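Local coordinates for sugar ABC transporter substrate-binding protein, BlMnBP1 (Bifidobacterium animalis subsp. lactis ATCC 27673, PDB 6I5R) that binds manno-oligosaccharides such as mannobiose as the extracellular solute-binding component of an ABC transporter, probably handing them on for uptake, at residues A162-L167 and L178-E183; V188-N193 and I277-L282. All coordinates share one frame; numbering follows the deposited sequence.

Contact 1: A162-L167 and L178-E183; sequences AGIKEL and LKLIKE
Ala162 lays its CB against the flank of Ile181, meeting CG1 of that isoleucine at 3.8 Å. The methyl points toward helix 171-184 and comes nearly as near to its backbone, with the N of Ile181 3.9 Å from Ala162 CB. Alanine suits the spot because its single carbon lets the loop and the helix draw together, and the CA atoms of Ala162 and Ile181 lie just 5.0 Å apart. On the neighbouring helix position Leu180 leans over the same residue: its CB and CD1 both rest on the Ala162 carbonyl O, each at 3.8 Å, with no hydrogen bond formed.

Ile164 supplies the second half of the interface. Its CG1 is anti to the carbonyl carbon (chi1 -62°), and the extended chi2 of 167° carries CD1 onward to Ile181, where the two CD1 methyls meet at 3.8 Å. Ile164 CD1 also lies against CG1 of Ile181, so the end of Ile164 meets the gamma-delta branch of its partner, while CG1 of Ile164 faces Leu180 CD1 more loosely, at 4.3 Å. Phe159 and Val158 of helix 156-162 close in on Ile181 as well, giving a largely apolar seam with no hydrogen bond between the two segments. At the surface, Lys179 NZ reaches one turn along its own helix to Glu183 OE2 in a weak salt bridge.

Between Ala162 and Ile164 stands Gly163, whose positive phi (80°) would jam a side chain against the preceding carbonyl O. Glycine therefore fits, and two bonds back into the last turn make this a Schellman motif, which turns the chain out of helix 156-162 at the link between two successive helices, 156-162 and 171-184, in an alpha/beta lobe of this solute-binding fold.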
ATOM      1  N   ALA A 162     -22.421  15.733 -11.224  1.00 16.39           N
ATOM      2  CA  ALA A 162     -22.183  15.201 -12.556  1.00 16.39           C
ATOM      3  C   ALA A 162     -23.327  14.318 -13.048  1.00 21.38           C
ATOM      4  O   ALA A 162     -23.374  13.964 -14.235  1.00 16.39           O
ATOM      5  CB  ALA A 162     -20.861  14.423 -12.541  1.00 16.39           C
ATOM      6  N   GLY A 163     -24.272  13.984 -12.182  1.00 17.50           N
ATOM      7  CA  GLY A 163     -25.351  13.127 -12.634  1.00 19.54           C
ATOM      8  C   GLY A 163     -24.995  11.662 -12.679  1.00 19.97           C
ATOM      9  O   GLY A 163     -25.692  10.881 -13.323  1.00 17.50           O
ATOM     10  N   ILE A 164     -23.914  11.262 -12.016  1.00 19.42           N
ATOM     11  CA  ILE A 164     -23.540   9.856 -11.961  1.00 18.33           C
ATOM     12  C   ILE A 164     -24.516   9.140 -11.031  1.00 20.79           C
ATOM     13  O   ILE A 164     -24.666   9.499  -9.856  1.00 26.09           O
ATOM     14  CB  ILE A 164     -22.081   9.692 -11.503  1.00 17.34           C
ATOM     15  CG1 ILE A 164     -21.146  10.376 -12.513  1.00 24.00           C
ATOM     16  CG2 ILE A 164     -21.741   8.213 -11.317  1.00 16.39           C
ATOM     17  CD1 ILE A 164     -19.706  10.553 -12.019  1.00 21.67           C
ATOM     18  N   LYS A 165     -25.214   8.146 -11.571  1.00 26.23           N
ATOM     19  CA  LYS A 165     -26.263   7.440 -10.849  1.00 19.82           C
ATOM     20  C   LYS A 165     -25.729   6.242 -10.070  1.00 27.62           C
ATOM     21  O   LYS A 165     -26.034   6.092  -8.881  1.00 32.01           O
ATOM     22  CB  LYS A 165     -27.346   7.008 -11.847  1.00 21.53           C
ATOM     23  CG  LYS A 165     -28.044   8.178 -12.495  1.00 22.32           C
ATOM     24  CD  LYS A 165     -29.153   7.774 -13.451  1.00 28.01           C
ATOM     25  CE  LYS A 165     -30.107   8.956 -13.719  1.00 24.14           C
ATOM     26  NZ  LYS A 165     -31.391   8.484 -14.354  1.00 33.37           N
ATOM     27  N   GLU A 166     -24.923   5.405 -10.721  1.00 22.99           N
ATOM     28  CA  GLU A 166     -24.319   4.216 -10.136  1.00 23.47           C
ATOM     29  C   GLU A 166     -22.810   4.335 -10.239  1.00 21.26           C
ATOM     30  O   GLU A 166     -22.300   5.025 -11.114  1.00 25.04           O
ATOM     31  CB  GLU A 166     -24.782   2.971 -10.864  1.00 22.55           C
ATOM     32  CG  GLU A 166     -26.268   2.800 -10.736  1.00 28.52           C
ATOM     33  CD  GLU A 166     -26.881   2.099 -11.914  1.00 27.60           C
ATOM     34  OE1 GLU A 166     -26.320   1.064 -12.378  1.00 35.91           O
ATOM     35  OE2 GLU A 166     -27.925   2.597 -12.373  1.00 33.49           O
ATOM     36  N   LEU A 167     -22.096   3.683  -9.332  1.00 20.38           N
ATOM     37  CA  LEU A 167     -20.645   3.743  -9.383  1.00 16.39           C
ATOM     38  C   LEU A 167     -20.125   2.977 -10.597  1.00 21.85           C
ATOM     39  O   LEU A 167     -20.669   1.925 -10.957  1.00 16.39           O
ATOM     40  CB  LEU A 167     -20.044   3.199  -8.092  1.00 22.82           C
ATOM     41  CG  LEU A 167     -20.443   4.051  -6.877  1.00 17.71           C
ATOM     42  CD1 LEU A 167     -19.937   3.375  -5.590  1.00 16.39           C
ATOM     43  CD2 LEU A 167     -19.924   5.475  -6.964  1.00 21.48           C
ATOM     44  N   LEU A 178     -15.764  10.285 -15.796  1.00 16.39           N
ATOM     45  CA  LEU A 178     -14.813  11.386 -15.769  1.00 16.39           C
ATOM     46  C   LEU A 178     -15.234  12.498 -16.728  1.00 16.39           C
ATOM     47  O   LEU A 178     -15.145  13.682 -16.399  1.00 16.39           O
ATOM     48  CB  LEU A 178     -13.412  10.891 -16.128  1.00 16.39           C
ATOM     49  CG  LEU A 178     -12.820   9.873 -15.132  1.00 16.39           C
ATOM     50  CD1 LEU A 178     -11.423   9.440 -15.574  1.00 18.56           C
ATOM     51  CD2 LEU A 178     -12.808  10.468 -13.743  1.00 16.39           C
ATOM     52  N   LYS A 179     -15.742  12.132 -17.898  1.00 16.39           N
ATOM     53  CA  LYS A 179     -16.191  13.130 -18.860  1.00 16.39           C
ATOM     54  C   LYS A 179     -17.384  13.931 -18.329  1.00 16.39           C
ATOM     55  O   LYS A 179     -17.425  15.154 -18.478  1.00 16.39           O
ATOM     56  CB  LYS A 179     -16.514  12.411 -20.177  1.00 16.39           C
ATOM     57  CG  LYS A 179     -16.985  13.312 -21.314  1.00 20.24           C
ATOM     58  CD  LYS A 179     -17.403  12.502 -22.529  1.00 22.03           C
ATOM     59  CE  LYS A 179     -17.581  13.397 -23.758  1.00 23.82           C
ATOM     60  NZ  LYS A 179     -18.980  13.808 -23.967  1.00 25.21           N
ATOM     61  N   LEU A 180     -18.339  13.265 -17.673  1.00 16.39           N
ATOM     62  CA  LEU A 180     -19.447  13.990 -17.063  1.00 18.92           C
ATOM     63  C   LEU A 180     -18.953  14.974 -16.011  1.00 21.75           C
ATOM     64  O   LEU A 180     -19.457  16.103 -15.918  1.00 16.39           O
ATOM     65  CB  LEU A 180     -20.451  13.010 -16.433  1.00 16.39           C
ATOM     66  CG  LEU A 180     -21.295  12.138 -17.381  1.00 16.39           C
ATOM     67  CD1 LEU A 180     -22.242  11.225 -16.607  1.00 18.91           C
ATOM     68  CD2 LEU A 180     -22.075  13.050 -18.311  1.00 18.10           C
ATOM     69  N   ILE A 181     -18.002  14.538 -15.172  1.00 16.39           N
ATOM     70  CA  ILE A 181     -17.436  15.418 -14.155  1.00 16.39           C
ATOM     71  C   ILE A 181     -16.782  16.618 -14.818  1.00 16.39           C
ATOM     72  O   ILE A 181     -16.926  17.762 -14.369  1.00 16.39           O
ATOM     73  CB  ILE A 181     -16.442  14.622 -13.272  1.00 17.10           C
ATOM     74  CG1 ILE A 181     -17.199  13.579 -12.425  1.00 16.39           C
ATOM     75  CG2 ILE A 181     -15.606  15.568 -12.443  1.00 16.39           C
ATOM     76  CD1 ILE A 181     -16.355  12.388 -11.955  1.00 18.57           C
ATOM     77  N   LYS A 182     -16.020  16.372 -15.876  1.00 16.39           N
ATOM     78  CA  LYS A 182     -15.322  17.457 -16.543  1.00 16.39           C
ATOM     79  C   LYS A 182     -16.316  18.446 -17.126  1.00 19.48           C
ATOM     80  O   LYS A 182     -16.141  19.662 -16.998  1.00 16.39           O
ATOM     81  CB  LYS A 182     -14.420  16.878 -17.626  1.00 16.39           C
ATOM     82  CG  LYS A 182     -13.562  17.858 -18.354  1.00 17.49           C
ATOM     83  CD  LYS A 182     -12.540  18.460 -17.456  1.00 17.86           C
ATOM     84  CE  LYS A 182     -11.738  19.532 -18.221  1.00 23.21           C
ATOM     85  NZ  LYS A 182     -10.876  20.226 -17.248  1.00 32.11           N
ATOM     86  N   GLU A 183     -17.402  17.942 -17.712  1.00 16.39           N
ATOM     87  CA  GLU A 183     -18.284  18.827 -18.458  1.00 17.81           C
ATOM     88  C   GLU A 183     -19.280  19.529 -17.563  1.00 16.39           C
ATOM     89  O   GLU A 183     -19.681  20.660 -17.857  1.00 16.39           O
ATOM     90  CB  GLU A 183     -19.010  18.057 -19.553  1.00 16.39           C
ATOM     91  CG  GLU A 183     -18.051  17.651 -20.632  1.00 17.94           C
ATOM     92  CD  GLU A 183     -18.688  16.961 -21.767  1.00 24.10           C
ATOM     93  OE1 GLU A 183     -19.886  16.656 -21.663  1.00 26.64           O
ATOM     94  OE2 GLU A 183     -17.987  16.731 -22.783  1.00 23.06           O
TER

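Contact 2: V188-N193 and I277-L282; sequences VPLYTN and IATMVL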
ATOM      1  N   VAL A 188     -11.440  18.699 -10.751  1.00 16.39           N
ATOM      2  CA  VAL A 188     -10.516  17.868 -11.529  1.00 16.39           C
ATOM      3  C   VAL A 188     -11.067  16.444 -11.487  1.00 18.24           C
ATOM      4  O   VAL A 188     -11.202  15.882 -10.386  1.00 16.39           O
ATOM      5  CB  VAL A 188      -9.087  17.942 -10.962  1.00 16.39           C
ATOM      6  CG1 VAL A 188      -8.174  16.949 -11.674  1.00 16.39           C
ATOM      7  CG2 VAL A 188      -8.538  19.357 -11.077  1.00 19.50           C
ATOM      8  N   PRO A 189     -11.395  15.818 -12.623  1.00 16.39           N
ATOM      9  CA  PRO A 189     -11.985  14.469 -12.541  1.00 16.71           C
ATOM     10  C   PRO A 189     -11.091  13.434 -11.870  1.00 16.39           C
ATOM     11  O   PRO A 189     -11.556  12.680 -11.015  1.00 16.39           O
ATOM     12  CB  PRO A 189     -12.262  14.113 -14.010  1.00 16.39           C
ATOM     13  CG  PRO A 189     -12.443  15.473 -14.698  1.00 16.39           C
ATOM     14  CD  PRO A 189     -11.502  16.398 -13.983  1.00 16.39           C
ATOM     15  N   LEU A 190      -9.811  13.378 -12.235  1.00 16.39           N
ATOM     16  CA  LEU A 190      -8.877  12.461 -11.593  1.00 16.39           C
ATOM     17  C   LEU A 190      -7.574  13.208 -11.368  1.00 17.49           C
ATOM     18  O   LEU A 190      -6.951  13.675 -12.324  1.00 16.39           O
ATOM     19  CB  LEU A 190      -8.663  11.204 -12.444  1.00 16.39           C
ATOM     20  CG  LEU A 190      -7.817  10.068 -11.844  1.00 16.77           C
ATOM     21  CD1 LEU A 190      -8.201   8.696 -12.355  1.00 17.13           C
ATOM     22  CD2 LEU A 190      -6.334  10.340 -12.152  1.00 23.63           C
ATOM     23  N   TYR A 191      -7.167  13.326 -10.108  1.00 16.39           N
ATOM     24  CA  TYR A 191      -5.947  14.032  -9.756  1.00 18.84           C
ATOM     25  C   TYR A 191      -4.844  13.004  -9.627  1.00 16.39           C
ATOM     26  O   TYR A 191      -4.990  12.037  -8.878  1.00 16.39           O
ATOM     27  CB  TYR A 191      -6.125  14.796  -8.451  1.00 16.39           C
ATOM     28  CG  TYR A 191      -5.066  15.809  -8.151  1.00 16.39           C
ATOM     29  CD1 TYR A 191      -5.136  17.080  -8.674  1.00 16.39           C
ATOM     30  CD2 TYR A 191      -4.017  15.507  -7.306  1.00 16.39           C
ATOM     31  CE1 TYR A 191      -4.176  18.028  -8.382  1.00 20.51           C
ATOM     32  CE2 TYR A 191      -3.065  16.445  -7.003  1.00 18.29           C
ATOM     33  CZ  TYR A 191      -3.136  17.708  -7.547  1.00 17.68           C
ATOM     34  OH  TYR A 191      -2.192  18.660  -7.236  1.00 16.39           O
ATOM     35  N   THR A 192      -3.753  13.198 -10.360  1.00 16.39           N
ATOM     36  CA  THR A 192      -2.793  12.123 -10.461  1.00 16.39           C
ATOM     37  C   THR A 192      -1.805  12.090  -9.305  1.00 17.34           C
ATOM     38  O   THR A 192      -1.253  11.030  -9.050  1.00 16.39           O
ATOM     39  CB  THR A 192      -1.949  12.212 -11.738  1.00 16.39           C
ATOM     40  OG1 THR A 192      -1.200  13.437 -11.710  1.00 16.39           O
ATOM     41  CG2 THR A 192      -2.793  12.146 -12.968  1.00 16.39           C
ATOM     42  N   ASN A 193      -1.568  13.219  -8.627  1.00 16.39           N
ATOM     43  CA  ASN A 193      -0.463  13.349  -7.672  1.00 16.39           C
ATOM     44  C   ASN A 193       0.829  12.834  -8.293  1.00 18.94           C
ATOM     45  O   ASN A 193       1.641  12.173  -7.647  1.00 16.39           O
ATOM     46  CB  ASN A 193      -0.765  12.638  -6.356  1.00 17.11           C
ATOM     47  CG  ASN A 193      -1.459  13.556  -5.358  1.00 16.39           C
ATOM     48  OD1 ASN A 193      -0.944  14.621  -5.049  1.00 16.39           O
ATOM     49  ND2 ASN A 193      -2.643  13.158  -4.885  1.00 16.39           N
ATOM     50  N   ILE A 277     -11.527  18.184  -6.411  1.00 16.39           N
ATOM     51  CA  ILE A 277     -11.040  16.971  -7.051  1.00 16.64           C
ATOM     52  C   ILE A 277     -12.138  15.914  -6.919  1.00 16.39           C
ATOM     53  O   ILE A 277     -12.712  15.739  -5.839  1.00 16.39           O
ATOM     54  CB  ILE A 277      -9.750  16.439  -6.402  1.00 20.61           C
ATOM     55  CG1 ILE A 277      -8.539  17.360  -6.635  1.00 17.89           C
ATOM     56  CG2 ILE A 277      -9.483  15.040  -6.918  1.00 16.39           C
ATOM     57  CD1 ILE A 277      -7.369  17.028  -5.703  1.00 19.05           C
ATOM     58  N   ALA A 278     -12.410  15.190  -8.001  1.00 16.39           N
ATOM     59  CA  ALA A 278     -13.480  14.199  -7.924  1.00 16.39           C
ATOM     60  C   ALA A 278     -12.984  12.809  -7.532  1.00 17.27           C
ATOM     61  O   ALA A 278     -13.652  12.106  -6.767  1.00 16.39           O
ATOM     62  CB  ALA A 278     -14.217  14.094  -9.259  1.00 16.39           C
ATOM     63  N   THR A 279     -11.841  12.375  -8.066  1.00 16.39           N
ATOM     64  CA  THR A 279     -11.316  11.062  -7.718  1.00 18.32           C
ATOM     65  C   THR A 279      -9.799  11.068  -7.566  1.00 16.39           C
ATOM     66  O   THR A 279      -9.089  11.853  -8.193  1.00 16.39           O
ATOM     67  CB  THR A 279     -11.682  10.002  -8.759  1.00 16.39           C
ATOM     68  OG1 THR A 279     -10.984  10.257  -9.979  1.00 16.39           O
ATOM     69  CG2 THR A 279     -13.182   9.997  -9.037  1.00 18.51           C
ATOM     70  N   MET A 280      -9.330  10.171  -6.708  1.00 17.45           N
ATOM     71  CA  MET A 280      -7.914   9.853  -6.584  1.00 16.39           C
ATOM     72  C   MET A 280      -7.782   8.355  -6.378  1.00 16.73           C
ATOM     73  O   MET A 280      -8.516   7.778  -5.578  1.00 16.39           O
ATOM     74  CB  MET A 280      -7.268  10.624  -5.418  1.00 16.39           C
ATOM     75  CG  MET A 280      -7.080  12.091  -5.744  1.00 16.39           C
ATOM     76  SD  MET A 280      -6.007  12.953  -4.593  1.00 16.39           S
ATOM     77  CE  MET A 280      -7.188  13.504  -3.366  1.00 21.19           C
ATOM     78  N   VAL A 281      -6.851   7.730  -7.095  1.00 16.39           N
ATOM     79  CA  VAL A 281      -6.690   6.284  -7.058  1.00 16.39           C
ATOM     80  C   VAL A 281      -5.712   6.010  -5.921  1.00 17.10           C
ATOM     81  O   VAL A 281      -4.502   6.124  -6.078  1.00 16.39           O
ATOM     82  CB  VAL A 281      -6.214   5.748  -8.404  1.00 16.39           C
ATOM     83  CG1 VAL A 281      -5.958   4.237  -8.337  1.00 16.39           C
ATOM     84  CG2 VAL A 281      -7.260   6.074  -9.467  1.00 16.39           C
ATOM     85  N   LEU A 282      -6.258   5.710  -4.752  1.00 16.39           N
ATOM     86  CA  LEU A 282      -5.462   5.555  -3.537  1.00 16.39           C
ATOM     87  C   LEU A 282      -6.058   4.435  -2.713  1.00 16.39           C
ATOM     88  O   LEU A 282      -7.229   4.110  -2.849  1.00 16.39           O
ATOM     89  CB  LEU A 282      -5.439   6.824  -2.701  1.00 18.66           C
ATOM     90  CG  LEU A 282      -4.830   8.048  -3.367  1.00 16.39           C
ATOM     91  CD1 LEU A 282      -5.338   9.319  -2.702  1.00 19.73           C
ATOM     92  CD2 LEU A 282      -3.335   7.962  -3.293  1.00 19.69           C
TER
HETATM   93  O   HOH W   1      -5.240   9.247  -8.863  1.00 16.39           O
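Ile277 sets its CD1 over one face of the Tyr191 ring, 3.9 Å from the centroid in a CH-pi contact displaced toward CG. Its CG1 is anti to the carbonyl carbon (chi1 -68°), and the other branch, CG2, rests on Tyr191 CB at 3.7 Å, so the beta-branched side chain grips both ring and stem. An alanine here would probably open a gap beneath the tyrosine and leave that ring face without its methyl cover. Met280 continues the packing: CG lies 3.9 Å from Tyr191 CB, while SD approaches the ring obliquely as a Met-aromatic contact. Elsewhere Leu190 CD1 meets Val281 CG2 at 4.0 Å.

These side chains flank a short parallel pairing of strand 188-190 with strand 277-283, part of the mixed beta sheet of the binding-protein fold. Strand 277-283 is also bonded, antiparallel, to strand 139-155 through Asn155 and Val153, and thus lies between two partners. Val188 O accepts the nearly straight bond from Ala278 N at 2.8 Å. Next, Pro189, which has no N-H to offer the sheet, turns the chain through a corner. Its carbonyl O is still held twice, by the Thr279 hydroxyl at 2.7 Å and weakly by Thr279 N; chi1 of 69° places OG1 between the backbone N and carbonyl carbon, where it meets the Pro189 O. Tyr191 N then returns a bond to Thr279 O with an N-H...O angle of 168°.

Farther on the two segments part, and a water joins them, donating to Tyr191 O and accepting from Val281 N. Tyr191 OH is bonded to Asp264 N beyond the pair. Asn193, whose left-handed backbone suits an asparagine, places ND2 3.4 Å from Met280 SD, bonds weakly to Ser268 OG and packs on Trp265 of the sugar pocket.

Overall arrangement
From the N terminus the chain first leaves helix 156-162, and contact 1 closes a short loop of ten residues, most of them in the next helix, by bringing 162-167 against 178-183. That helix leads, after a short turn, into strand 188-190, where contact 2 opens. It closes only after 83 residues, nearly half of them helical and none in a strand, when 277-282 returns beside 188-193. The two closures follow in series, neither nested nor crossed, with centres about 13 Å apart. Helix 171-184 joins them physically as well: Ile181 CG2 packs on Ala278 CB at 3.8 Å, and Pro189 sits against Leu178 and Lys182, tying helix 171-184 to the sheet.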